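Local coordinates for CdiI immunity protein (Cupriavidus taiwanensis, PDB 5T87) that binds the CdiA toxin of a contact-dependent growth inhibition system and so probably protects the cell that makes it from the toxin's activity, at residues A[36-42]-A[72-77]; A[63-68]-A[97-102]; A[85-90]-A[105-110]. All blocks are in the same frame, centred on the assembly; numbering follows the deposited sequence.

Interaction 1 (A[36-42]-A[72-77]); sequences AYYEDDW and HLARRI
Arg76 reaches across from the end of helix 60-76 to the carbonyl oxygens that close helix 25-38, an example of how one guanidinium can finish a helix end. Its NE donates to Ala36 O at 2.8 Å, in the carbonyl plane and on a lone pair, while NH2 reaches the same oxygen from above that plane. NE and NH2 thus converge on a single oxygen. NH2 also serves Glu39 O at 2.7 Å, and both carbonyls lie at the edge of the guanidinium. Tyr37 O sits over its face, 3.2 Å from Arg76 CZ, without a hydrogen bond. The bend at chi3 (-48°) turns the guanidinium edge toward the carbonyls of Ala36 and Glu39. These are the main partners; a weak bond with salt-bridge character joins Arg76 NH1 to Asp40 OD1 at 3.5 Å, which probably helps to offset the positive charge.

The aromatic contact is T-shaped: Tyr37 directs its CE1 edge at one face of the His72 imidazole, the planes at 90°. Ala36 CB meets the imidazole at its edge and lies 3.7 Å from His72 CB. Beyond this pair lies the CdiA toxin chain, whose His46 is hydrogen-bonded to His72 NE2.

The other end is apolar. Trp42, its CG anti to the backbone N (chi1 172°), brings CZ3 to 3.6 Å from Leu73 CB. Ile77 brings CD1 to 3.5 Å from both Glu39 O and Asp40 O, and its CG2 branch lies by Trp42 CB.

The contact packs the link between helices 25-38 and 42-53 against the C-terminal end of helix 60-76. Leu73 also packs on Ala45 and Leu49 of helix 42-53, and Ala74 on Leu109 of helix 96-114.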
loop_
_atom_site.group_PDB
_atom_site.type_symbol
_atom_site.label_atom_id
_atom_site.label_comp_id
_atom_site.label_asym_id
_atom_site.label_seq_id
_atom_site.Cartn_x
_atom_site.Cartn_y
_atom_site.Cartn_z
ATOM N N ALA A 36 -3.187 -3.913 7.360
ATOM C CA ALA A 36 -2.199 -4.143 6.314
ATOM C C ALA A 36 -0.824 -4.455 6.885
ATOM O O ALA A 36 -0.181 -5.381 6.408
ATOM C CB ALA A 36 -2.117 -2.963 5.374
ATOM N N TYR A 37 -0.410 -3.723 7.924
ATOM C CA TYR A 37 0.962 -3.793 8.451
ATOM C C TYR A 37 1.165 -4.801 9.571
ATOM O O TYR A 37 2.272 -5.315 9.718
ATOM C CB TYR A 37 1.451 -2.397 8.951
ATOM C CG TYR A 37 2.068 -1.494 7.897
ATOM C CD1 TYR A 37 1.532 -1.433 6.616
ATOM C CD2 TYR A 37 3.166 -0.660 8.196
ATOM C CE1 TYR A 37 2.075 -0.605 5.648
ATOM C CE2 TYR A 37 3.709 0.196 7.229
ATOM C CZ TYR A 37 3.155 0.209 5.948
ATOM O OH TYR A 37 3.629 0.984 4.912
ATOM N N TYR A 38 0.130 -5.060 10.369
ATOM C CA TYR A 38 0.286 -5.839 11.616
ATOM C C TYR A 38 -0.534 -7.134 11.787
ATOM O O TYR A 38 -0.138 -7.947 12.607
ATOM C CB TYR A 38 0.065 -4.925 12.830
ATOM C CG TYR A 38 0.832 -3.627 12.712
ATOM C CD1 TYR A 38 2.227 -3.631 12.623
ATOM C CD2 TYR A 38 0.176 -2.398 12.650
ATOM C CE1 TYR A 38 2.945 -2.454 12.486
ATOM C CE2 TYR A 38 0.884 -1.213 12.512
ATOM C CZ TYR A 38 2.272 -1.241 12.429
ATOM O OH TYR A 38 2.997 -0.059 12.296
ATOM N N GLU A 39 -1.638 -7.346 11.063
ATOM C CA GLU A 39 -2.422 -8.602 11.230
ATOM C C GLU A 39 -1.867 -9.718 10.347
ATOM O O GLU A 39 -1.456 -9.477 9.207
ATOM C CB GLU A 39 -3.926 -8.412 10.976
ATOM C CG GLU A 39 -4.613 -7.382 11.896
ATOM C CD GLU A 39 -4.638 -7.770 13.385
ATOM O OE1 GLU A 39 -4.708 -8.994 13.678
ATOM O OE2 GLU A 39 -4.599 -6.849 14.258
ATOM N N ASP A 40 -1.836 -10.930 10.892
ATOM C CA ASP A 40 -1.231 -12.082 10.209
ATOM C C ASP A 40 -2.216 -13.087 9.656
ATOM O O ASP A 40 -1.816 -13.982 8.938
ATOM C CB ASP A 40 -0.264 -12.805 11.164
ATOM C CG ASP A 40 1.034 -12.037 11.372
ATOM O OD1 ASP A 40 1.323 -11.140 10.549
ATOM O OD2 ASP A 40 1.770 -12.329 12.348
ATOM N N ASP A 41 -3.487 -12.945 10.001
ATOM C CA ASP A 41 -4.537 -13.883 9.623
ATOM C C ASP A 41 -5.144 -13.393 8.298
ATOM O O ASP A 41 -6.095 -12.599 8.292
ATOM C CB ASP A 41 -5.575 -13.929 10.754
ATOM C CG ASP A 41 -6.716 -14.890 10.495
ATOM O OD1 ASP A 41 -7.044 -15.253 9.338
ATOM O OD2 ASP A 41 -7.336 -15.283 11.501
ATOM N N TRP A 42 -4.570 -13.865 7.189
ATOM C CA TRP A 42 -5.037 -13.562 5.840
ATOM C C TRP A 42 -6.560 -13.534 5.707
ATOM O O TRP A 42 -7.122 -12.547 5.262
ATOM C CB TRP A 42 -4.461 -14.538 4.790
ATOM C CG TRP A 42 -5.112 -14.329 3.465
ATOM C CD1 TRP A 42 -6.136 -15.073 2.929
ATOM C CD2 TRP A 42 -4.875 -13.259 2.535
ATOM N NE1 TRP A 42 -6.521 -14.550 1.719
ATOM C CE2 TRP A 42 -5.767 -13.442 1.449
ATOM C CE3 TRP A 42 -3.972 -12.184 2.493
ATOM C CZ2 TRP A 42 -5.797 -12.588 0.350
ATOM C CZ3 TRP A 42 -3.996 -11.337 1.387
ATOM C CH2 TRP A 42 -4.901 -11.549 0.331
ATOM N N HIS A 72 -0.525 -4.816 0.473
ATOM C CA HIS A 72 0.406 -4.939 1.586
ATOM C C HIS A 72 0.321 -6.294 2.234
ATOM O O HIS A 72 1.360 -6.896 2.527
ATOM C CB HIS A 72 0.174 -3.856 2.641
ATOM C CG HIS A 72 0.444 -2.481 2.145
ATOM N ND1 HIS A 72 1.509 -2.185 1.324
ATOM C CD2 HIS A 72 -0.213 -1.317 2.344
ATOM C CE1 HIS A 72 1.502 -0.896 1.041
ATOM N NE2 HIS A 72 0.463 -0.348 1.641
ATOM N N LEU A 73 -0.897 -6.778 2.470
ATOM C CA LEU A 73 -1.066 -8.133 3.002
ATOM C C LEU A 73 -0.363 -9.158 2.143
ATOM O O LEU A 73 0.374 -9.989 2.654
ATOM C CB LEU A 73 -2.522 -8.521 3.078
ATOM C CG LEU A 73 -3.344 -7.971 4.222
ATOM C CD1 LEU A 73 -4.707 -8.655 4.203
ATOM C CD2 LEU A 73 -2.647 -8.218 5.549
ATOM N N ALA A 74 -0.590 -9.077 0.837
ATOM C CA ALA A 74 0.005 -9.998 -0.130
ATOM C C ALA A 74 1.532 -10.011 -0.056
ATOM O O ALA A 74 2.155 -11.074 -0.103
ATOM C CB ALA A 74 -0.432 -9.630 -1.539
ATOM N N ARG A 75 2.110 -8.822 0.040
ATOM C CA ARG A 75 3.538 -8.660 0.251
ATOM C C ARG A 75 4.043 -9.396 1.505
ATOM O O ARG A 75 5.115 -10.003 1.477
ATOM C CB ARG A 75 3.887 -7.157 0.317
ATOM C CG ARG A 75 5.278 -6.843 0.843
ATOM C CD ARG A 75 5.684 -5.405 0.564
ATOM N NE ARG A 75 4.867 -4.382 1.238
ATOM C CZ ARG A 75 4.888 -4.097 2.544
ATOM N NH1 ARG A 75 5.661 -4.783 3.387
ATOM N NH2 ARG A 75 4.113 -3.128 3.018
ATOM N N ARG A 76 3.265 -9.343 2.583
ATOM C CA ARG A 76 3.741 -9.762 3.897
ATOM C C ARG A 76 3.464 -11.198 4.267
ATOM O O ARG A 76 4.270 -11.794 4.970
ATOM C CB ARG A 76 3.149 -8.872 4.993
ATOM C CG ARG A 76 3.740 -7.465 5.049
ATOM C CD ARG A 76 3.500 -6.819 6.408
ATOM N NE ARG A 76 2.109 -6.971 6.830
ATOM C CZ ARG A 76 1.646 -7.777 7.788
ATOM N NH1 ARG A 76 2.458 -8.537 8.518
ATOM N NH2 ARG A 76 0.338 -7.797 8.028
ATOM N N ILE A 77 2.347 -11.756 3.797
ATOM C CA ILE A 77 1.793 -13.020 4.342
ATOM C C ILE A 77 1.993 -14.260 3.439
ATOM O O ILE A 77 1.386 -14.352 2.370
ATOM C CB ILE A 77 0.300 -12.806 4.707
ATOM C CG1 ILE A 77 0.221 -11.779 5.852
ATOM C CG2 ILE A 77 -0.382 -14.123 5.083
ATOM C CD1 ILE A 77 -1.151 -11.579 6.442
#

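Interaction 2 (A[63-68]-A[97-102]); sequences RSLAVT and AVASAA
Val67 and Ala101 form the close-packed side of this contact, where small residues let two helices run side by side; the axes of segments 63-68 and 97-102 approach to 8.3 Å. With chi1 at 169°, Val67 swings CG1 away from its own main-chain nitrogen and into the backbone of the partner helix, 3.4 Å from Ala102 N. The same methyl lies 3.9 Å from Ala101 CB. The other branch, CG2, turns to Val98 and meets its CB at 4.1 Å, the two valines crossing at about a right angle. Val98 answers with CG1, which rests 3.8 Å from Arg63 CB and also meets the backbone between Arg63 and Ser64. Ala101 CB, in turn, touches two hydroxyls one helical turn apart, with Ser64 OG and Thr68 OG1 each 3.4 Å from it.

The polar side is looser, and no direct hydrogen bond spans the two segments. A water takes that role: it is hydrogen-bonded to Ser64 OG at 2.8 Å and accepts from Ala101 N, with a weak bond given to Ala97 O. Ser64 is thereby tied to the backbone of the first turns of helix 96-114. At the partly exposed end, Arg63 lays its guanidinium over Val98 CG1 on one face and brings NH1 near Ala97 CB; its NE makes a weak hydrogen bond to Ala53 O.

Helices 60-76 and 96-114 thus pack nearly parallel here, with a signed crossing angle of -21° between the segments and helix 82-91 between them in sequence, as in an all-helical, bundle-like fold in which successive helices run up and down.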
loop_
_atom_site.group_PDB
_atom_site.type_symbol
_atom_site.label_atom_id
_atom_site.label_comp_id
_atom_site.label_asym_id
_atom_site.label_seq_id
_atom_site.Cartn_x
_atom_site.Cartn_y
_atom_site.Cartn_z
ATOM N N ARG A 63 -11.806 3.351 -0.400
ATOM C CA ARG A 63 -11.923 2.122 -1.180
ATOM C C ARG A 63 -10.599 1.802 -1.844
ATOM O O ARG A 63 -10.132 0.667 -1.813
ATOM C CB ARG A 63 -13.034 2.266 -2.213
ATOM C CG ARG A 63 -14.392 2.436 -1.556
ATOM C CD ARG A 63 -15.500 2.762 -2.526
ATOM N NE ARG A 63 -15.779 1.636 -3.404
ATOM C CZ ARG A 63 -15.762 1.657 -4.738
ATOM N NH1 ARG A 63 -15.494 2.771 -5.424
ATOM N NH2 ARG A 63 -16.035 0.544 -5.398
ATOM N N SER A 64 -9.986 2.827 -2.407
ATOM C CA SER A 64 -8.691 2.705 -3.052
ATOM C C SER A 64 -7.592 2.312 -2.060
ATOM O O SER A 64 -6.751 1.448 -2.359
ATOM C CB SER A 64 -8.349 4.023 -3.759
ATOM O OG SER A 64 -7.311 3.835 -4.704
ATOM N N LEU A 65 -7.613 2.927 -0.880
ATOM C CA LEU A 65 -6.641 2.605 0.161
ATOM C C LEU A 65 -6.737 1.124 0.595
ATOM O O LEU A 65 -5.718 0.427 0.772
ATOM C CB LEU A 65 -6.820 3.532 1.370
ATOM C CG LEU A 65 -5.930 3.201 2.577
ATOM C CD1 LEU A 65 -4.471 3.264 2.189
ATOM C CD2 LEU A 65 -6.214 4.101 3.761
ATOM N N ALA A 66 -7.972 0.658 0.764
ATOM C CA ALA A 66 -8.229 -0.739 1.143
ATOM C C ALA A 66 -7.625 -1.725 0.143
ATOM O O ALA A 66 -7.045 -2.745 0.542
ATOM C CB ALA A 66 -9.724 -0.977 1.295
ATOM N N VAL A 67 -7.733 -1.408 -1.146
ATOM C CA VAL A 67 -7.085 -2.218 -2.179
ATOM C C VAL A 67 -5.572 -2.205 -2.010
ATOM O O VAL A 67 -4.950 -3.232 -1.994
ATOM C CB VAL A 67 -7.448 -1.721 -3.581
ATOM C CG1 VAL A 67 -6.583 -2.383 -4.654
ATOM C CG2 VAL A 67 -8.919 -1.982 -3.858
ATOM N N THR A 68 -4.993 -1.019 -1.874
ATOM C CA THR A 68 -3.566 -0.878 -1.609
ATOM C C THR A 68 -3.162 -1.704 -0.384
ATOM O O THR A 68 -2.143 -2.391 -0.406
ATOM C CB THR A 68 -3.191 0.624 -1.474
ATOM O OG1 THR A 68 -3.152 1.203 -2.781
ATOM C CG2 THR A 68 -1.834 0.841 -0.806
ATOM N N ALA A 97 -12.453 4.272 -9.724
ATOM C CA ALA A 97 -12.247 4.620 -8.317
ATOM C C ALA A 97 -11.090 3.840 -7.677
ATOM O O ALA A 97 -10.325 4.389 -6.871
ATOM C CB ALA A 97 -13.530 4.365 -7.542
ATOM N N VAL A 98 -10.970 2.559 -8.037
ATOM C CA VAL A 98 -9.936 1.690 -7.456
ATOM C C VAL A 98 -8.912 1.108 -8.428
ATOM O O VAL A 98 -7.901 0.566 -7.977
ATOM C CB VAL A 98 -10.576 0.579 -6.613
ATOM C CG1 VAL A 98 -11.295 1.198 -5.420
ATOM C CG2 VAL A 98 -11.544 -0.274 -7.433
ATOM N N ALA A 99 -9.142 1.262 -9.731
ATOM C CA ALA A 99 -8.287 0.645 -10.758
ATOM C C ALA A 99 -6.800 0.842 -10.506
ATOM O O ALA A 99 -6.029 -0.107 -10.514
ATOM C CB ALA A 99 -8.649 1.165 -12.142
ATOM N N SER A 100 -6.410 2.075 -10.263
ATOM C CA SER A 100 -5.003 2.413 -10.131
ATOM C C SER A 100 -4.303 1.652 -8.970
ATOM O O SER A 100 -3.206 1.095 -9.138
ATOM C CB SER A 100 -4.871 3.934 -9.995
ATOM O OG SER A 100 -3.651 4.278 -9.389
ATOM N N ALA A 101 -4.943 1.634 -7.806
ATOM C CA ALA A 101 -4.449 0.883 -6.653
ATOM C C ALA A 101 -4.510 -0.636 -6.888
ATOM O O ALA A 101 -3.669 -1.377 -6.364
ATOM C CB ALA A 101 -5.253 1.236 -5.410
ATOM N N ALA A 102 -5.521 -1.095 -7.634
ATOM C CA ALA A 102 -5.621 -2.513 -8.031
ATOM C C ALA A 102 -4.388 -2.945 -8.807
ATOM O O ALA A 102 -3.785 -3.958 -8.485
ATOM C CB ALA A 102 -6.881 -2.774 -8.852
HETATM O O HOH W 1 -7.057 3.711 -7.459
#

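Interaction 3 (A[85-90]-A[105-110]); sequences AEEFLL and ALDDLR
Glu86 and Arg110 meet at about a right angle, a carboxylate held at the edge of a guanidinium whose plane is turned 75° from its own. Both bonds end on one oxygen: Arg110 NH1 is 3.0 Å from Glu86 OE2 and Arg110 NE is 3.2 Å from the same atom. NH1 approaches from above the carboxylate plane, whereas NE comes nearly in line with the C-O bond. The acceptor lies nearly in the guanidinium plane in both cases, so the arginine is used side-on and its orientation is fixed by two donors rather than one. Glu86 gets there with a chain extended beyond CG; Arg110 is bent at chi2 (-84°), which folds its end back over Leu106. Leu106 CG lies against one face of the guanidinium, so the leucine supports that face, off its centre.

The backbones beneath run antiparallel, at 157° between their directions, and the pair is a helical hairpin: helix 82-91 turns back through a short link into helix 96-114. The axes of the short segments 85-90 and 105-110 come no closer than 10.3 Å, and leucines and two alanines make up most of the interface between them.

Leu89 and Leu106 run alongside each other, pointing opposite ways, with Leu106 CD1 settling 3.7 Å from Leu89 CB. Leu89 divides its branches, sending CD2 to Ala105 CB at 3.6 Å while CD1 lies beside Leu106. Leu106 CD2 turns outward to meet Leu90 CD2 at 4.0 Å, their side chains crossing near a right angle at the exposed margin. One turn further along helix 105-110, Leu109 places CD2 3.8 Å from Glu86 CB and offers CD1 to Ala85. Its buried side continues onto Ala74 of helix 60-76, and Leu89 likewise packs on Val67 of that helix.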
loop_
_atom_site.group_PDB
_atom_site.type_symbol
_atom_site.label_atom_id
_atom_site.label_comp_id
_atom_site.label_asym_id
_atom_site.label_seq_id
_atom_site.Cartn_x
_atom_site.Cartn_y
_atom_site.Cartn_z
ATOM N N ALA A 85 -6.936 -13.714 -3.901
ATOM C CA ALA A 85 -6.357 -12.380 -3.972
ATOM C C ALA A 85 -6.329 -11.874 -5.415
ATOM O O ALA A 85 -6.656 -10.699 -5.677
ATOM C CB ALA A 85 -4.960 -12.368 -3.369
ATOM N N GLU A 86 -5.972 -12.762 -6.344
ATOM C CA GLU A 86 -5.847 -12.376 -7.742
ATOM C C GLU A 86 -7.201 -12.110 -8.413
ATOM O O GLU A 86 -7.346 -11.117 -9.136
ATOM C CB GLU A 86 -5.056 -13.413 -8.523
ATOM C CG GLU A 86 -4.635 -12.909 -9.893
ATOM C CD GLU A 86 -3.790 -13.904 -10.642
ATOM O OE1 GLU A 86 -4.263 -15.041 -10.876
ATOM O OE2 GLU A 86 -2.648 -13.546 -11.000
ATOM N N GLU A 87 -8.175 -12.990 -8.182
ATOM C CA GLU A 87 -9.530 -12.814 -8.738
ATOM C C GLU A 87 -10.139 -11.508 -8.240
ATOM O O GLU A 87 -10.799 -10.783 -9.012
ATOM C CB GLU A 87 -10.457 -14.010 -8.415
ATOM C CG GLU A 87 -10.332 -15.142 -9.435
ATOM C CD GLU A 87 -10.767 -16.526 -8.936
ATOM O OE1 GLU A 87 -11.807 -16.646 -8.247
ATOM O OE2 GLU A 87 -10.064 -17.509 -9.263
ATOM N N PHE A 88 -9.903 -11.220 -6.957
ATOM C CA PHE A 88 -10.308 -9.953 -6.342
ATOM C C PHE A 88 -9.713 -8.725 -7.047
ATOM O O PHE A 88 -10.440 -7.833 -7.485
ATOM C CB PHE A 88 -9.922 -9.937 -4.872
ATOM C CG PHE A 88 -10.084 -8.606 -4.235
ATOM C CD1 PHE A 88 -11.353 -8.092 -3.993
ATOM C CD2 PHE A 88 -8.969 -7.837 -3.902
ATOM C CE1 PHE A 88 -11.515 -6.849 -3.410
ATOM C CE2 PHE A 88 -9.125 -6.599 -3.311
ATOM C CZ PHE A 88 -10.399 -6.106 -3.062
ATOM N N LEU A 89 -8.397 -8.702 -7.185
ATOM C CA LEU A 89 -7.741 -7.546 -7.782
ATOM C C LEU A 89 -8.085 -7.385 -9.262
ATOM O O LEU A 89 -8.252 -6.252 -9.742
ATOM C CB LEU A 89 -6.231 -7.631 -7.587
ATOM C CG LEU A 89 -5.753 -7.593 -6.131
ATOM C CD1 LEU A 89 -4.266 -7.907 -6.049
ATOM C CD2 LEU A 89 -6.057 -6.254 -5.485
ATOM N N LEU A 90 -8.196 -8.507 -9.974
ATOM C CA LEU A 90 -8.577 -8.481 -11.379
ATOM C C LEU A 90 -10.023 -8.055 -11.597
ATOM O O LEU A 90 -10.336 -7.461 -12.630
ATOM C CB LEU A 90 -8.376 -9.848 -12.020
ATOM C CG LEU A 90 -6.939 -10.303 -12.280
ATOM C CD1 LEU A 90 -7.009 -11.722 -12.838
ATOM C CD2 LEU A 90 -6.181 -9.374 -13.226
ATOM N N ALA A 105 -1.468 -3.098 -6.417
ATOM C CA ALA A 105 -1.637 -4.219 -5.498
ATOM C C ALA A 105 -1.257 -5.530 -6.210
ATOM O O ALA A 105 -0.635 -6.422 -5.627
ATOM C CB ALA A 105 -3.064 -4.266 -4.986
ATOM N N LEU A 106 -1.626 -5.604 -7.484
ATOM C CA LEU A 106 -1.282 -6.714 -8.360
ATOM C C LEU A 106 0.240 -6.830 -8.582
ATOM O O LEU A 106 0.794 -7.934 -8.556
ATOM C CB LEU A 106 -2.002 -6.527 -9.694
ATOM C CG LEU A 106 -2.420 -7.749 -10.487
ATOM C CD1 LEU A 106 -3.310 -8.665 -9.646
ATOM C CD2 LEU A 106 -3.146 -7.269 -11.746
ATOM N N ASP A 107 0.900 -5.684 -8.794
ATOM C CA ASP A 107 2.368 -5.608 -8.771
ATOM C C ASP A 107 2.905 -6.256 -7.494
ATOM O O ASP A 107 3.837 -7.043 -7.557
ATOM C CB ASP A 107 2.868 -4.147 -8.852
ATOM C CG ASP A 107 2.815 -3.564 -10.273
ATOM O OD1 ASP A 107 2.330 -4.256 -11.195
ATOM O OD2 ASP A 107 3.269 -2.402 -10.466
ATOM N N ASP A 108 2.297 -5.929 -6.352
ATOM C CA ASP A 108 2.714 -6.476 -5.058
ATOM C C ASP A 108 2.516 -7.990 -5.001
ATOM O O ASP A 108 3.399 -8.716 -4.536
ATOM C CB ASP A 108 1.992 -5.767 -3.885
ATOM C CG ASP A 108 2.373 -4.278 -3.756
ATOM O OD1 ASP A 108 3.196 -3.787 -4.569
ATOM O OD2 ASP A 108 1.857 -3.600 -2.833
ATOM N N LEU A 109 1.379 -8.459 -5.508
ATOM C CA LEU A 109 1.076 -9.891 -5.545
ATOM C C LEU A 109 2.074 -10.661 -6.406
ATOM O O LEU A 109 2.682 -11.631 -5.944
ATOM C CB LEU A 109 -0.340 -10.135 -6.073
ATOM C CG LEU A 109 -0.902 -11.550 -5.904
ATOM C CD1 LEU A 109 -0.968 -11.941 -4.435
ATOM C CD2 LEU A 109 -2.277 -11.679 -6.553
ATOM N N ARG A 110 2.261 -10.191 -7.635
ATOM C CA ARG A 110 3.114 -10.866 -8.614
ATOM C C ARG A 110 4.590 -10.953 -8.171
ATOM O O ARG A 110 5.273 -11.939 -8.459
ATOM C CB ARG A 110 3.014 -10.171 -9.982
ATOM C CG ARG A 110 1.605 -10.111 -10.591
ATOM C CD ARG A 110 1.227 -11.376 -11.346
ATOM N NE ARG A 110 -0.218 -11.527 -11.609
ATOM C CZ ARG A 110 -0.923 -10.873 -12.544
ATOM N NH1 ARG A 110 -2.228 -11.134 -12.689
ATOM N NH2 ARG A 110 -0.347 -9.950 -13.328
#

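In the fold
Helix 60-76 joins interactions 1 and 2, whose centres lie 16 Å apart on opposite sides of the chain's centre, while helix 96-114 joins interactions 2 and 3, with centres 11 Å apart. Direct packing completes the set: Val67 CG1 is 4.0 Å from Leu89 CD2 between interactions 2 and 3, and Ala74 CB is 3.7 Å from Leu109 CD1 between interactions 1 and 3. Each contact also has residues next to the CdiA toxin chain. Interaction 1 lies beside it through Tyr37 and His72, Ser100 bonds toxin Thr20, and Asp108 makes salt bridges to toxin Arg50 and Arg23, so helices 25-38, 60-76 and 96-114 probably contribute to a common toxin-facing surface.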